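Local coordinates for putative hydrolase (PDB 3MCW) that probably acts as a hydrolase of the isochorismatase family, related to nicotinamidases, at the interface of chains A and B. Sequence-based numbering; all coordinates share one arbitrary frame. Chains: chain A/B, Putative hydrolase.

The interface of chains A and B. Residues chain A 96-97, 124-125, 129, 132; chain B 132, 136, 177-178.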
loop_
_atom_site.group_PDB
_atom_site.type_symbol
_atom_site.label_atom_id
_atom_site.label_comp_id
_atom_site.label_asym_id
_atom_site.label_seq_id
_atom_site.Cartn_x
_atom_site.Cartn_y
_atom_site.Cartn_z
ATOM N N ASN A 96 1.498 -5.330 -8.391
ATOM C CA ASN A 96 2.475 -4.533 -7.664
ATOM C C ASN A 96 3.065 -5.235 -6.462
ATOM O O ASN A 96 4.267 -5.197 -6.231
ATOM C CB ASN A 96 1.866 -3.198 -7.269
ATOM C CG ASN A 96 1.306 -2.492 -8.469
ATOM O OD1 ASN A 96 0.111 -2.508 -8.726
ATOM N ND2 ASN A 96 2.195 -1.944 -9.278
ATOM N N SER A 97 2.217 -5.830 -5.630
ATOM C CA SER A 97 2.706 -6.523 -4.453
ATOM C C SER A 97 3.358 -7.851 -4.797
ATOM O O SER A 97 2.757 -8.689 -5.429
ATOM C CB SER A 97 1.565 -6.779 -3.471
ATOM O OG SER A 97 2.112 -7.581 -2.412
ATOM N N SER A 124 7.335 4.186 -4.312
ATOM C CA SER A 124 5.954 4.524 -4.081
ATOM C C SER A 124 4.957 3.589 -4.764
ATOM O O SER A 124 3.769 3.701 -4.512
ATOM C CB SER A 124 5.740 5.960 -4.558
ATOM O OG SER A 124 6.238 6.118 -5.885
ATOM N N ASN A 125 5.430 2.682 -5.630
ATOM C CA ASN A 125 4.559 1.776 -6.347
ATOM C C ASN A 125 4.796 0.343 -5.847
ATOM O O ASN A 125 4.269 -0.007 -4.786
ATOM C CB ASN A 125 4.613 2.002 -7.853
ATOM C CG ASN A 125 3.457 1.318 -8.551
ATOM O OD1 ASN A 125 2.466 0.941 -7.917
ATOM N ND2 ASN A 125 3.539 1.213 -9.838
ATOM N N ALA A 129 3.749 -1.119 -2.181
ATOM C CA ALA A 129 2.676 -2.132 -2.133
ATOM C C ALA A 129 3.144 -3.374 -1.390
ATOM O O ALA A 129 2.435 -3.959 -0.560
ATOM C CB ALA A 129 2.238 -2.511 -3.547
ATOM N N ARG A 132 3.786 -2.501 2.518
ATOM C CA ARG A 132 2.547 -2.355 3.292
ATOM C C ARG A 132 1.980 -3.739 3.589
ATOM O O ARG A 132 1.563 -3.996 4.728
ATOM C CB ARG A 132 1.520 -1.478 2.599
ATOM C CG ARG A 132 1.834 0.000 2.612
ATOM C CD ARG A 132 0.683 0.822 2.052
ATOM N NE ARG A 132 0.925 2.257 1.973
ATOM C CZ ARG A 132 0.131 3.194 2.495
ATOM N NH1 ARG A 132 -0.903 2.917 3.251
ATOM N NH2 ARG A 132 0.348 4.457 2.157
ATOM N N ARG B 132 -4.983 -0.627 -2.325
ATOM C CA ARG B 132 -3.855 -1.252 -3.058
ATOM C C ARG B 132 -4.047 -2.763 -3.130
ATOM O O ARG B 132 -3.846 -3.365 -4.173
ATOM C CB ARG B 132 -2.506 -0.905 -2.456
ATOM C CG ARG B 132 -2.048 0.522 -2.691
ATOM C CD ARG B 132 -0.629 0.736 -2.235
ATOM N NE ARG B 132 -0.138 2.108 -2.364
ATOM C CZ ARG B 132 0.980 2.463 -2.990
ATOM N NH1 ARG B 132 1.706 1.619 -3.713
ATOM N NH2 ARG B 132 1.419 3.702 -2.851
ATOM N N ASN B 136 -4.903 -5.081 -6.570
ATOM C CA ASN B 136 -3.973 -6.141 -6.945
ATOM C C ASN B 136 -4.611 -7.533 -6.859
ATOM O O ASN B 136 -4.197 -8.421 -7.609
ATOM C CB ASN B 136 -2.715 -6.105 -6.085
ATOM C CG ASN B 136 -1.714 -4.967 -6.402
ATOM O OD1 ASN B 136 -0.667 -4.932 -5.774
ATOM N ND2 ASN B 136 -2.012 -4.091 -7.363
ATOM N N GLU B 177 -3.496 2.708 -11.405
ATOM C CA GLU B 177 -2.712 1.552 -11.011
ATOM C C GLU B 177 -3.487 0.572 -10.119
ATOM O O GLU B 177 -3.331 -0.624 -10.242
ATOM C CB GLU B 177 -1.440 2.012 -10.322
ATOM C CG GLU B 177 -0.371 0.993 -10.181
ATOM C CD GLU B 177 0.410 0.694 -11.436
ATOM O OE1 GLU B 177 0.009 1.150 -12.520
ATOM O OE2 GLU B 177 1.370 -0.093 -11.388
ATOM N N TYR B 178 -4.309 1.102 -9.212
ATOM C CA TYR B 178 -5.043 0.310 -8.222
ATOM C C TYR B 178 -6.560 0.472 -8.253
ATOM O O TYR B 178 -7.272 -0.385 -7.731
ATOM C CB TYR B 178 -4.546 0.621 -6.824
ATOM C CG TYR B 178 -3.084 0.374 -6.616
ATOM C CD1 TYR B 178 -2.591 -0.869 -6.236
ATOM C CD2 TYR B 178 -2.155 1.400 -6.778
ATOM C CE1 TYR B 178 -1.227 -1.090 -5.991
ATOM C CE2 TYR B 178 -0.785 1.194 -6.582
ATOM C CZ TYR B 178 -0.332 -0.053 -6.182
ATOM O OH TYR B 178 1.022 -0.278 -5.946
HETATM O O HOH W 1 -1.279 -2.382 -11.102
#
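A:Asn96 and A:Asn125 converge on one carboxylate oxygen of B:Glu177 in a polar patch of the two-fold symmetric interface between two copies of this isochorismatase-family protein. The pairing is that of the deposited assembly, and the structure alone does not show whether it is the biological dimer. The A:Asn96 amide nitrogen ND2 lies 2.9 Å from B:Glu177 OE2 and meets its anti lone pair, whereas A:Asn125 ND2 approaches the same oxygen from above the carboxylate plane in a nearly straight bond, 176° at the hydrogen. The bend of the glutamate chain at its second torsion (chi2 76°) brings OE2 to the two amide nitrogens. Both ends of each asparagine are used: A:Asn125 OD1 takes the phenol hydroxyl OH of B:Tyr178 at 2.7 Å, with amide and ring planes 80° apart, and A:Asn96 OD1 receives B:Asn136 ND2 at 3.0 Å on an in-plane lone pair. B:Asn136 turns its other end, OD1, to the backbone N of A:Ser97, pinning the loop just past A:Asn96. The two bonds fix the rotation of the B:Asn136 amide. A:Asn96 also meets B:Tyr178 tip to tip, its CG 3.7 Å from the ring carbon CZ, and the CB of A:Ala129 packs against the phenol oxygen.

Beside this cluster B:Arg132, extended from CG to NE, reaches the start of helix 123-136 of chain A. Its NH1 and NH2 grip the backbone O of A:Ser124 end-on, with NH2 at 2.9 Å; the oxygen lies in the guanidinium plane, and both nitrogens come from one face of the carbonyl plane. B:Arg132 CG sits 3.7 Å above the centre of the B:Tyr178 ring, backing the tyrosine from within its own chain. The twin arginines run close at the two-fold, NE of A:Arg132 4.5 Å from NE of B:Arg132, a proximity of like charges that the carbonyl bonds may help offset. At the far edge water 1 links A:Asn96 OD1 to the backbone O of B:Glu177, 2.8 Å from each oxygen.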